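Local coordinates for lipoate-protein ligase, putative (Streptococcus pneumoniae, PDB 1VQZ), which is probably a lipoate-protein ligase, with a catalytic domain of the LplA/LipB type and a smaller C-terminal domain, at residues K35-E40 against T225-S230; L136-K141 against I197-K202; D242-F245 against D249-Y252. All coordinates share one frame; numbering follows the deposited sequence.

Contact 1 (K35-E40 against T225-S230). With EDO (1,2-ethanediol), chain N.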
loop_
_atom_site.group_PDB
_atom_site.type_symbol
_atom_site.label_atom_id
_atom_site.label_comp_id
_atom_site.label_asym_id
_atom_site.label_seq_id
_atom_site.Cartn_x
_atom_site.Cartn_y
_atom_site.Cartn_z
ATOM N N LYS A 35 -0.610 10.202 -10.553
ATOM C CA LYS A 35 0.115 11.504 -10.462
ATOM C C LYS A 35 0.216 12.342 -11.733
ATOM O O LYS A 35 0.404 13.543 -11.680
ATOM C CB LYS A 35 1.517 11.270 -9.889
ATOM C CG LYS A 35 1.503 10.683 -8.516
ATOM C CD LYS A 35 2.928 10.463 -7.982
ATOM C CE LYS A 35 2.900 9.938 -6.525
ATOM N NZ LYS A 35 4.305 9.562 -6.027
ATOM N N HIS A 36 0.047 11.702 -12.863
ATOM C CA HIS A 36 0.322 12.329 -14.162
ATOM C C HIS A 36 -0.894 12.518 -15.062
ATOM O O HIS A 36 -0.847 13.368 -15.921
ATOM C CB HIS A 36 1.353 11.486 -14.922
ATOM C CG HIS A 36 2.725 11.553 -14.349
ATOM N ND1 HIS A 36 3.712 12.351 -14.885
ATOM C CD2 HIS A 36 3.290 10.892 -13.309
ATOM C CE1 HIS A 36 4.821 12.189 -14.186
ATOM N NE2 HIS A 36 4.596 11.305 -13.232
ATOM N N LEU A 37 -1.961 11.730 -14.891
ATOM C CA LEU A 37 -3.169 11.890 -15.714
ATOM C C LEU A 37 -4.173 12.814 -15.023
ATOM O O LEU A 37 -5.341 12.458 -14.778
ATOM C CB LEU A 37 -3.845 10.554 -16.075
ATOM C CG LEU A 37 -3.052 9.539 -16.933
ATOM C CD1 LEU A 37 -3.937 8.371 -17.268
ATOM C CD2 LEU A 37 -2.511 10.130 -18.209
ATOM N N LEU A 38 -3.704 14.028 -14.777
ATOM C CA LEU A 38 -4.431 15.048 -14.009
ATOM C C LEU A 38 -5.646 15.692 -14.726
ATOM O O LEU A 38 -6.427 16.386 -14.089
ATOM C CB LEU A 38 -3.441 16.153 -13.581
ATOM C CG LEU A 38 -2.298 15.612 -12.722
ATOM C CD1 LEU A 38 -1.378 16.739 -12.238
ATOM C CD2 LEU A 38 -2.862 14.795 -11.528
ATOM N N ASP A 39 -5.794 15.477 -16.029
ATOM C CA ASP A 39 -6.991 15.909 -16.759
ATOM C C ASP A 39 -8.144 14.879 -16.702
ATOM O O ASP A 39 -9.189 15.108 -17.289
ATOM C CB ASP A 39 -6.679 16.139 -18.255
ATOM C CG ASP A 39 -5.803 17.372 -18.521
ATOM O OD1 ASP A 39 -5.771 18.296 -17.685
ATOM O OD2 ASP A 39 -5.170 17.411 -19.604
ATOM N N GLU A 40 -7.932 13.743 -16.076
ATOM C CA GLU A 40 -8.956 12.738 -15.886
ATOM C C GLU A 40 -9.280 12.726 -14.405
ATOM O O GLU A 40 -8.419 12.396 -13.595
ATOM C CB GLU A 40 -8.416 11.362 -16.271
ATOM C CG GLU A 40 -7.653 11.325 -17.589
ATOM C CD GLU A 40 -8.490 11.770 -18.775
ATOM O OE1 GLU A 40 -9.732 11.627 -18.756
ATOM O OE2 GLU A 40 -7.877 12.278 -19.726
ATOM N N THR A 225 -15.022 5.615 -20.394
ATOM C CA THR A 225 -14.444 5.115 -21.632
ATOM C C THR A 225 -12.993 4.722 -21.372
ATOM O O THR A 225 -12.410 5.074 -20.316
ATOM C CB THR A 225 -14.533 6.185 -22.741
ATOM O OG1 THR A 225 -13.704 7.279 -22.396
ATOM C CG2 THR A 225 -15.969 6.710 -22.928
ATOM N N GLU A 226 -12.403 3.991 -22.306
ATOM C CA GLU A 226 -11.003 3.590 -22.154
ATOM C C GLU A 226 -10.018 4.754 -22.401
ATOM O O GLU A 226 -10.158 5.490 -23.402
ATOM C CB GLU A 226 -10.657 2.477 -23.104
ATOM C CG GLU A 226 -9.405 1.699 -22.682
ATOM C CD GLU A 226 -9.009 0.649 -23.713
ATOM O OE1 GLU A 226 -9.791 0.383 -24.642
ATOM O OE2 GLU A 226 -7.903 0.089 -23.599
ATOM N N TYR A 227 -9.071 4.944 -21.467
ATOM C CA TYR A 227 -7.852 5.739 -21.733
ATOM C C TYR A 227 -6.783 4.806 -22.309
ATOM O O TYR A 227 -6.378 3.847 -21.665
ATOM C CB TYR A 227 -7.299 6.408 -20.460
ATOM C CG TYR A 227 -6.267 7.501 -20.756
ATOM C CD1 TYR A 227 -6.680 8.809 -20.992
ATOM C CD2 TYR A 227 -4.899 7.219 -20.850
ATOM C CE1 TYR A 227 -5.764 9.837 -21.271
ATOM C CE2 TYR A 227 -3.949 8.268 -21.153
ATOM C CZ TYR A 227 -4.408 9.567 -21.341
ATOM O OH TYR A 227 -3.577 10.628 -21.637
ATOM N N VAL A 228 -6.325 5.108 -23.516
ATOM C CA VAL A 228 -5.293 4.325 -24.183
ATOM C C VAL A 228 -4.021 5.148 -24.214
ATOM O O VAL A 228 -4.010 6.252 -24.754
ATOM C CB VAL A 228 -5.723 3.933 -25.625
ATOM C CG1 VAL A 228 -4.600 3.186 -26.381
ATOM C CG2 VAL A 228 -6.919 3.023 -25.546
ATOM N N PHE A 229 -2.964 4.600 -23.622
ATOM C CA PHE A 229 -1.696 5.271 -23.544
ATOM C C PHE A 229 -1.041 5.407 -24.901
ATOM O O PHE A 229 -1.001 4.484 -25.665
ATOM C CB PHE A 229 -0.729 4.531 -22.570
ATOM C CG PHE A 229 -1.034 4.756 -21.113
ATOM C CD1 PHE A 229 -1.058 6.032 -20.569
ATOM C CD2 PHE A 229 -1.282 3.693 -20.276
ATOM C CE1 PHE A 229 -1.333 6.224 -19.222
ATOM C CE2 PHE A 229 -1.566 3.873 -18.928
ATOM C CZ PHE A 229 -1.567 5.141 -18.391
ATOM N N SER A 230 -0.482 6.572 -25.176
ATOM C CA SER A 230 0.259 6.796 -26.388
ATOM C C SER A 230 1.623 6.182 -26.187
ATOM O O SER A 230 2.019 5.895 -25.055
ATOM C CB SER A 230 0.448 8.301 -26.613
ATOM O OG SER A 230 1.271 8.825 -25.577
HETATM C C1 EDO N . 6.719 10.736 -11.139
HETATM O O1 EDO N . 5.405 10.667 -10.595
HETATM C C2 EDO N . 7.278 9.324 -11.116
HETATM O O2 EDO N . 7.653 8.938 -9.797
#
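Where helix 23-36 gives way to the turn that leads into strand 42-47, Leu37 packs against Tyr227 and Phe229 of segment 225-230, on the chain of edge strand 225-226. Its two methyl groups divide the work. CD1 lies over one face of the Tyr227 ring, 4.0 Å from the ring centroid and 20° off the normal, a CH-pi contact displaced toward the rim. The same methyl reaches Phe229, with CD1 of Leu37 3.9 Å from CE1 of Phe229. CD2 of Leu37 serves the phenol end, 3.7 Å from CZ of Tyr227. CB of Leu37 points toward 225-230, and chi1 (-63°) sets CG beside the backbone N, which brings both methyls to the ring. The backbone of Leu37 forms the centre of an inverse gamma turn.

Glu40 comes to another part of the phenol ring. Its chain is bent at chi2, and OE2 of Glu40 stands 3.6 Å from CE1 of Tyr227, the carboxylate plane turned 56° from the ring. This is contact without a hydrogen bond; the charge of Glu40 is met by Lys14 in a salt bridge through OE1. The Tyr227 hydroxyl is likewise held elsewhere, by Glu233.

A type I beta turn from Leu37 to Glu40, closed by Glu40 N to Leu37 O at 3.2 Å, redirects the chain. Phe229 also rests on Ile16 and Leu29, extending the apolar patch to strand 13-17 and helix 23-36. Ser230, whose OG caps a backbone N and whose own N is bonded to Glu233, fits a capping box opening helix 231-245 at the sheet edge of this LplA/LipB-type domain.

Contact 2 (L136-K141 against I197-K202); sequences LEIDGK and INELPK. With EDO (1,2-ethanediol), chain R.
OE2 of Glu199 is gripped by three groups: the ammonium of Lys141, the hydroxyl of Thr194 and O1 of a bound 1,2-ethanediol. The lysine supplies the salt bridge across the contact, NZ of Lys141 lying 3.1 Å from OE2 of Glu199. It meets that oxygen on the syn side, 15° out of the carboxylate plane. The diol completes the cluster: its O2 donates to OE1 of Glu199 at 2.9 Å, and its O1 to OE2 of Glu199 at 3.2 Å. A weak bond from NZ of Lys141 also reaches diol O2, at 3.1 Å, so the small molecule bridges both charged partners. In the crystal, this diol, probably from the crystallisation liquor, adds to what fixes the carboxylate. The ammonium nearby should favour its ionised form.

Both long side chains are folded to meet. Glu199 bends at chi2 (-63°) and Lys141 at chi3 (-61°), and the two cross obliquely. Beneath the charged ends, the aliphatic part of Glu199 slides antiparallel past Ile138. CG2 of Ile138 is 3.9 Å from CG of Glu199, and the CD1 methyl of the isoleucine lies equally close to the same methylene, so both methyls rest against the same side of that carbon.

Ile138 and Lys141 are the ends of a type I' beta turn, a tight two-residue hairpin connection closed by backbone bonds in both directions, that from Lys141 N to Ile138 O measuring 2.9 Å. Asp139 and Gly140 take its positive-phi corners. The hairpin joins strands 135-138 and 141-151, with Ile138 also packed on Ala128 of outermost strand 128-131 and on Phe143, while the loop carrying Glu199 runs between strand 182-183 and helix 206-220.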
loop_
_atom_site.group_PDB
_atom_site.type_symbol
_atom_site.label_atom_id
_atom_site.label_comp_id
_atom_site.label_asym_id
_atom_site.label_seq_id
_atom_site.Cartn_x
_atom_site.Cartn_y
_atom_site.Cartn_z
ATOM N N LEU A 136 -13.439 -6.373 2.412
ATOM C CA LEU A 136 -14.639 -7.125 2.092
ATOM C C LEU A 136 -14.524 -8.543 2.671
ATOM O O LEU A 136 -13.426 -9.092 2.795
ATOM C CB LEU A 136 -14.823 -7.171 0.568
ATOM C CG LEU A 136 -14.989 -5.812 -0.129
ATOM C CD1 LEU A 136 -14.842 -5.919 -1.653
ATOM C CD2 LEU A 136 -16.301 -5.197 0.220
ATOM N N GLU A 137 -15.654 -9.144 3.002
ATOM C CA GLU A 137 -15.638 -10.465 3.632
ATOM C C GLU A 137 -16.568 -11.442 2.975
ATOM O O GLU A 137 -17.576 -11.031 2.394
ATOM C CB GLU A 137 -16.084 -10.348 5.071
ATOM C CG GLU A 137 -14.992 -9.951 6.031
ATOM C CD GLU A 137 -15.513 -9.915 7.466
ATOM O OE1 GLU A 137 -16.684 -10.301 7.664
ATOM O OE2 GLU A 137 -14.751 -9.505 8.370
ATOM N N ILE A 138 -16.238 -12.735 3.092
ATOM C CA ILE A 138 -17.183 -13.796 2.737
ATOM C C ILE A 138 -17.235 -14.765 3.898
ATOM O O ILE A 138 -16.212 -15.360 4.273
ATOM C CB ILE A 138 -16.789 -14.578 1.460
ATOM C CG1 ILE A 138 -16.777 -13.668 0.216
ATOM C CG2 ILE A 138 -17.714 -15.771 1.224
ATOM C CD1 ILE A 138 -15.949 -14.278 -0.951
ATOM N N ASP A 139 -18.425 -14.915 4.462
ATOM C CA ASP A 139 -18.604 -15.783 5.604
ATOM C C ASP A 139 -17.555 -15.464 6.656
ATOM O O ASP A 139 -16.886 -16.369 7.163
ATOM C CB ASP A 139 -18.504 -17.263 5.183
ATOM C CG ASP A 139 -19.019 -18.220 6.270
ATOM O OD1 ASP A 139 -20.124 -17.974 6.815
ATOM O OD2 ASP A 139 -18.301 -19.198 6.586
ATOM N N GLY A 140 -17.378 -14.177 6.946
ATOM C CA GLY A 140 -16.421 -13.735 7.974
ATOM C C GLY A 140 -14.956 -13.749 7.604
ATOM O O GLY A 140 -14.099 -13.395 8.418
ATOM N N LYS A 141 -14.639 -14.146 6.378
ATOM C CA LYS A 141 -13.247 -14.205 5.954
ATOM C C LYS A 141 -12.976 -13.113 4.908
ATOM O O LYS A 141 -13.760 -12.922 3.966
ATOM C CB LYS A 141 -12.899 -15.578 5.398
ATOM C CG LYS A 141 -13.088 -16.723 6.408
ATOM C CD LYS A 141 -13.135 -18.095 5.720
ATOM C CE LYS A 141 -14.323 -18.204 4.724
ATOM N NZ LYS A 141 -14.764 -19.620 4.518
ATOM N N ILE A 197 -11.941 -18.219 -5.286
ATOM C CA ILE A 197 -12.161 -19.491 -6.019
ATOM C C ILE A 197 -12.759 -20.604 -5.119
ATOM O O ILE A 197 -13.542 -21.443 -5.557
ATOM C CB ILE A 197 -10.845 -19.994 -6.703
ATOM C CG1 ILE A 197 -11.156 -20.931 -7.875
ATOM C CG2 ILE A 197 -9.925 -20.682 -5.692
ATOM C CD1 ILE A 197 -9.947 -21.315 -8.681
ATOM N N ASN A 198 -12.430 -20.552 -3.842
ATOM C CA ASN A 198 -12.909 -21.508 -2.884
ATOM C C ASN A 198 -14.334 -21.278 -2.464
ATOM O O ASN A 198 -14.928 -22.133 -1.869
ATOM C CB ASN A 198 -12.002 -21.488 -1.659
ATOM C CG ASN A 198 -10.597 -21.977 -1.987
ATOM O OD1 ASN A 198 -10.420 -22.868 -2.851
ATOM N ND2 ASN A 198 -9.595 -21.428 -1.295
ATOM N N GLU A 199 -14.878 -20.109 -2.757
ATOM C CA GLU A 199 -16.232 -19.781 -2.338
ATOM C C GLU A 199 -17.227 -19.908 -3.516
ATOM O O GLU A 199 -18.441 -20.000 -3.310
ATOM C CB GLU A 199 -16.237 -18.364 -1.774
ATOM C CG GLU A 199 -15.246 -18.120 -0.660
ATOM C CD GLU A 199 -15.502 -18.950 0.581
ATOM O OE1 GLU A 199 -16.579 -19.571 0.670
ATOM O OE2 GLU A 199 -14.618 -18.957 1.476
ATOM N N LEU A 200 -16.685 -19.873 -4.739
ATOM C CA LEU A 200 -17.477 -19.989 -5.952
ATOM C C LEU A 200 -18.058 -21.389 -6.120
ATOM O O LEU A 200 -17.312 -22.358 -6.174
ATOM C CB LEU A 200 -16.621 -19.693 -7.179
ATOM C CG LEU A 200 -16.156 -18.268 -7.377
ATOM C CD1 LEU A 200 -15.104 -18.237 -8.474
ATOM C CD2 LEU A 200 -17.321 -17.372 -7.749
ATOM N N PRO A 201 -19.391 -21.491 -6.263
ATOM C CA PRO A 201 -20.001 -22.765 -6.660
ATOM C C PRO A 201 -19.516 -23.320 -8.030
ATOM O O PRO A 201 -19.394 -24.533 -8.186
ATOM C CB PRO A 201 -21.501 -22.442 -6.696
ATOM C CG PRO A 201 -21.682 -21.120 -6.058
ATOM C CD PRO A 201 -20.393 -20.419 -6.068
ATOM N N LYS A 202 -19.277 -22.446 -9.004
ATOM C CA LYS A 202 -18.676 -22.844 -10.287
ATOM C C LYS A 202 -17.311 -22.153 -10.507
ATOM O O LYS A 202 -17.151 -20.942 -10.261
ATOM C CB LYS A 202 -19.618 -22.524 -11.441
HETATM C C1 EDO R . -14.936 -23.005 2.241
HETATM O O1 EDO R . -13.901 -22.031 2.026
HETATM C C2 EDO R . -16.330 -22.420 1.976
HETATM O O2 EDO R . -16.682 -21.400 2.930
#

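Contact 3 (D242-F245 against D249-Y252); sequences DTKF and DWNY. With EDO (1,2-ethanediol), chain I; EDO (1,2-ethanediol), chain G; EDO (1,2-ethanediol), chain H; EDO (1,2-ethanediol), chain Q.
Cation-pi and CH-pi contacts join Lys244, in the last turn of helix 231-245, which is widened to a pi-type turn, to the indole of Trp250 in the short helix 248-251. CE of Lys244 sits 3.5 Å from the centroid of the six-membered ring of Trp250, only 5° off its normal. NZ of Lys244 lies 4.4 Å from the centroid of the same Trp250 ring. The lysine chain is extended beyond CG, with CG anti to the backbone N (chi1 -170°), and this carries its methylenes across the indole and leaves the ammonium over the face of the six-membered ring. NZ is further held by a salt bridge to Glu31 and by both oxygens of a bound 1,2-ethanediol.

Aromatic packing comes from Phe245. Its ring and the five-membered ring of Trp250 have centroids 5.0 Å apart and planes turned by 80°, an oblique pairing in which the side chains run side by side. CD1 of Phe245 is 3.5 Å from NE1 of Trp250. Lys244 CG lies above the centre of the phenylalanine ring, so the lysine chain touches both aromatic groups.

The hydrogen bond across the contact runs from Asn251 ND2 to Phe245 O, 3.0 Å long. The oxygen lies near the amide plane of Asn251, but the donor approaches from above the carbonyl plane. Asn251 OD1 is itself bonded to Arg79 N, so the amide links Phe245 to Arg79. The two helices meet across a three-residue connection, and Phe245 packs on Ile27 and Ala28 of helix 23-36 and on Val78 of strand 76-79, which Asn251 also touches.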
loop_
_atom_site.group_PDB
_atom_site.type_symbol
_atom_site.label_atom_id
_atom_site.label_comp_id
_atom_site.label_asym_id
_atom_site.label_seq_id
_atom_site.Cartn_x
_atom_site.Cartn_y
_atom_site.Cartn_z
ATOM N N ASP A 242 12.330 2.519 -14.809
ATOM C CA ASP A 242 13.809 2.466 -14.866
ATOM C C ASP A 242 14.502 3.277 -13.756
ATOM O O ASP A 242 15.594 2.944 -13.336
ATOM C CB ASP A 242 14.344 2.962 -16.224
ATOM C CG ASP A 242 14.021 2.031 -17.384
ATOM O OD1 ASP A 242 13.605 0.871 -17.160
ATOM O OD2 ASP A 242 14.151 2.495 -18.542
ATOM N N THR A 243 13.870 4.354 -13.308
ATOM C CA THR A 243 14.422 5.214 -12.308
ATOM C C THR A 243 13.819 5.061 -10.920
ATOM O O THR A 243 14.382 5.574 -9.963
ATOM C CB THR A 243 14.310 6.693 -12.706
ATOM O OG1 THR A 243 12.941 7.085 -12.691
ATOM C CG2 THR A 243 14.959 6.937 -14.083
ATOM N N LYS A 244 12.719 4.327 -10.792
ATOM C CA LYS A 244 12.100 4.105 -9.486
ATOM C C LYS A 244 11.853 2.624 -9.138
ATOM O O LYS A 244 12.712 1.961 -8.515
ATOM C CB LYS A 244 10.835 4.994 -9.367
ATOM C CG LYS A 244 10.205 5.062 -7.960
ATOM C CD LYS A 244 9.204 6.204 -7.853
ATOM C CE LYS A 244 8.557 6.244 -6.507
ATOM N NZ LYS A 244 7.678 7.406 -6.275
ATOM N N PHE A 245 10.733 2.075 -9.602
ATOM C CA PHE A 245 10.270 0.762 -9.182
ATOM C C PHE A 245 11.179 -0.412 -9.582
ATOM O O PHE A 245 11.105 -1.480 -8.995
ATOM C CB PHE A 245 8.797 0.591 -9.652
ATOM C CG PHE A 245 7.865 1.658 -9.081
ATOM C CD1 PHE A 245 7.518 1.631 -7.745
ATOM C CD2 PHE A 245 7.429 2.730 -9.852
ATOM C CE1 PHE A 245 6.741 2.627 -7.215
ATOM C CE2 PHE A 245 6.656 3.704 -9.326
ATOM C CZ PHE A 245 6.293 3.656 -8.000
ATOM N N ASP A 249 17.732 1.603 -5.182
ATOM C CA ASP A 249 17.717 2.792 -4.348
ATOM C C ASP A 249 16.294 3.073 -3.824
ATOM O O ASP A 249 16.109 3.579 -2.701
ATOM C CB ASP A 249 18.163 4.042 -5.126
ATOM C CG ASP A 249 19.658 4.069 -5.464
ATOM O OD1 ASP A 249 20.473 3.388 -4.824
ATOM O OD2 ASP A 249 20.012 4.832 -6.382
ATOM N N TRP A 250 15.310 2.776 -4.665
ATOM C CA TRP A 250 13.931 2.931 -4.285
ATOM C C TRP A 250 13.426 1.735 -3.463
ATOM O O TRP A 250 12.786 1.912 -2.433
ATOM C CB TRP A 250 13.035 3.149 -5.517
ATOM C CG TRP A 250 11.587 3.037 -5.175
ATOM C CD1 TRP A 250 10.734 1.990 -5.514
ATOM C CD2 TRP A 250 10.813 3.942 -4.388
ATOM N NE1 TRP A 250 9.485 2.206 -4.961
ATOM C CE2 TRP A 250 9.500 3.385 -4.271
ATOM C CE3 TRP A 250 11.088 5.161 -3.740
ATOM C CZ2 TRP A 250 8.497 4.002 -3.566
ATOM C CZ3 TRP A 250 10.050 5.783 -3.011
ATOM C CH2 TRP A 250 8.762 5.199 -2.959
ATOM N N ASN A 251 13.654 0.520 -3.945
ATOM C CA ASN A 251 12.993 -0.667 -3.330
ATOM C C ASN A 251 13.586 -1.007 -1.959
ATOM O O ASN A 251 12.856 -1.421 -1.039
ATOM C CB ASN A 251 13.085 -1.880 -4.274
ATOM C CG ASN A 251 12.282 -1.714 -5.524
ATOM O OD1 ASN A 251 11.188 -1.200 -5.476
ATOM N ND2 ASN A 251 12.791 -2.203 -6.645
ATOM N N TYR A 252 14.904 -0.837 -1.861
ATOM C CA TYR A 252 15.662 -1.025 -0.618
ATOM C C TYR A 252 16.103 0.349 -0.142
ATOM O O TYR A 252 15.361 1.025 0.567
ATOM C CB TYR A 252 16.848 -1.954 -0.887
ATOM C CG TYR A 252 16.417 -3.388 -1.129
ATOM C CD1 TYR A 252 15.977 -3.805 -2.382
ATOM C CD2 TYR A 252 16.446 -4.325 -0.106
ATOM C CE1 TYR A 252 15.581 -5.159 -2.614
ATOM C CE2 TYR A 252 16.063 -5.661 -0.311
ATOM C CZ TYR A 252 15.607 -6.063 -1.557
ATOM O OH TYR A 252 15.223 -7.372 -1.746
HETATM C C1 EDO I . 13.939 4.115 0.316
HETATM O O1 EDO I . 14.429 5.051 1.320
HETATM C C2 EDO I . 13.155 4.854 -0.771
HETATM O O2 EDO I . 13.984 5.788 -1.510
HETATM C C1 EDO G . 19.783 2.238 -8.678
HETATM O O1 EDO G . 19.537 1.766 -7.352
HETATM C C2 EDO G . 19.603 1.072 -9.598
HETATM O O2 EDO G . 19.253 -0.006 -8.728
HETATM C C1 EDO H . 9.289 10.706 -7.514
HETATM O O1 EDO H . 8.210 9.772 -7.382
HETATM C C2 EDO H . 10.474 10.236 -6.687
HETATM O O2 EDO H . 10.164 9.046 -5.947
HETATM C C1 EDO Q . 19.415 -8.648 -0.039
HETATM O O1 EDO Q . 20.057 -7.384 -0.156
HETATM C C2 EDO Q . 18.017 -8.693 0.574
HETATM O O2 EDO Q . 17.068 -9.324 -0.333
#

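Overall arrangement
Contacts 1 and 3 involve the same pair of helices: contact 1 lies in the turn after helix 23-36 and contact 3 packs on the body of that helix, while helix 231-245 begins just after contact 1 and its last turn enters contact 3. They meet where NZ of Lys35 lies 4.0 Å from NZ of Lys244, like charges that both pair with Glu31. Contact 2 stands apart, its centre about 34 Å from that of contact 1, although both reach the eight-stranded sheet, near its opposite margins. All three are partly buried. Contact 1 is essentially apolar, contact 2 sets a salt bridge above a single isoleucine, and contact 3 combines cation-pi, aromatic and amide-to-backbone interactions.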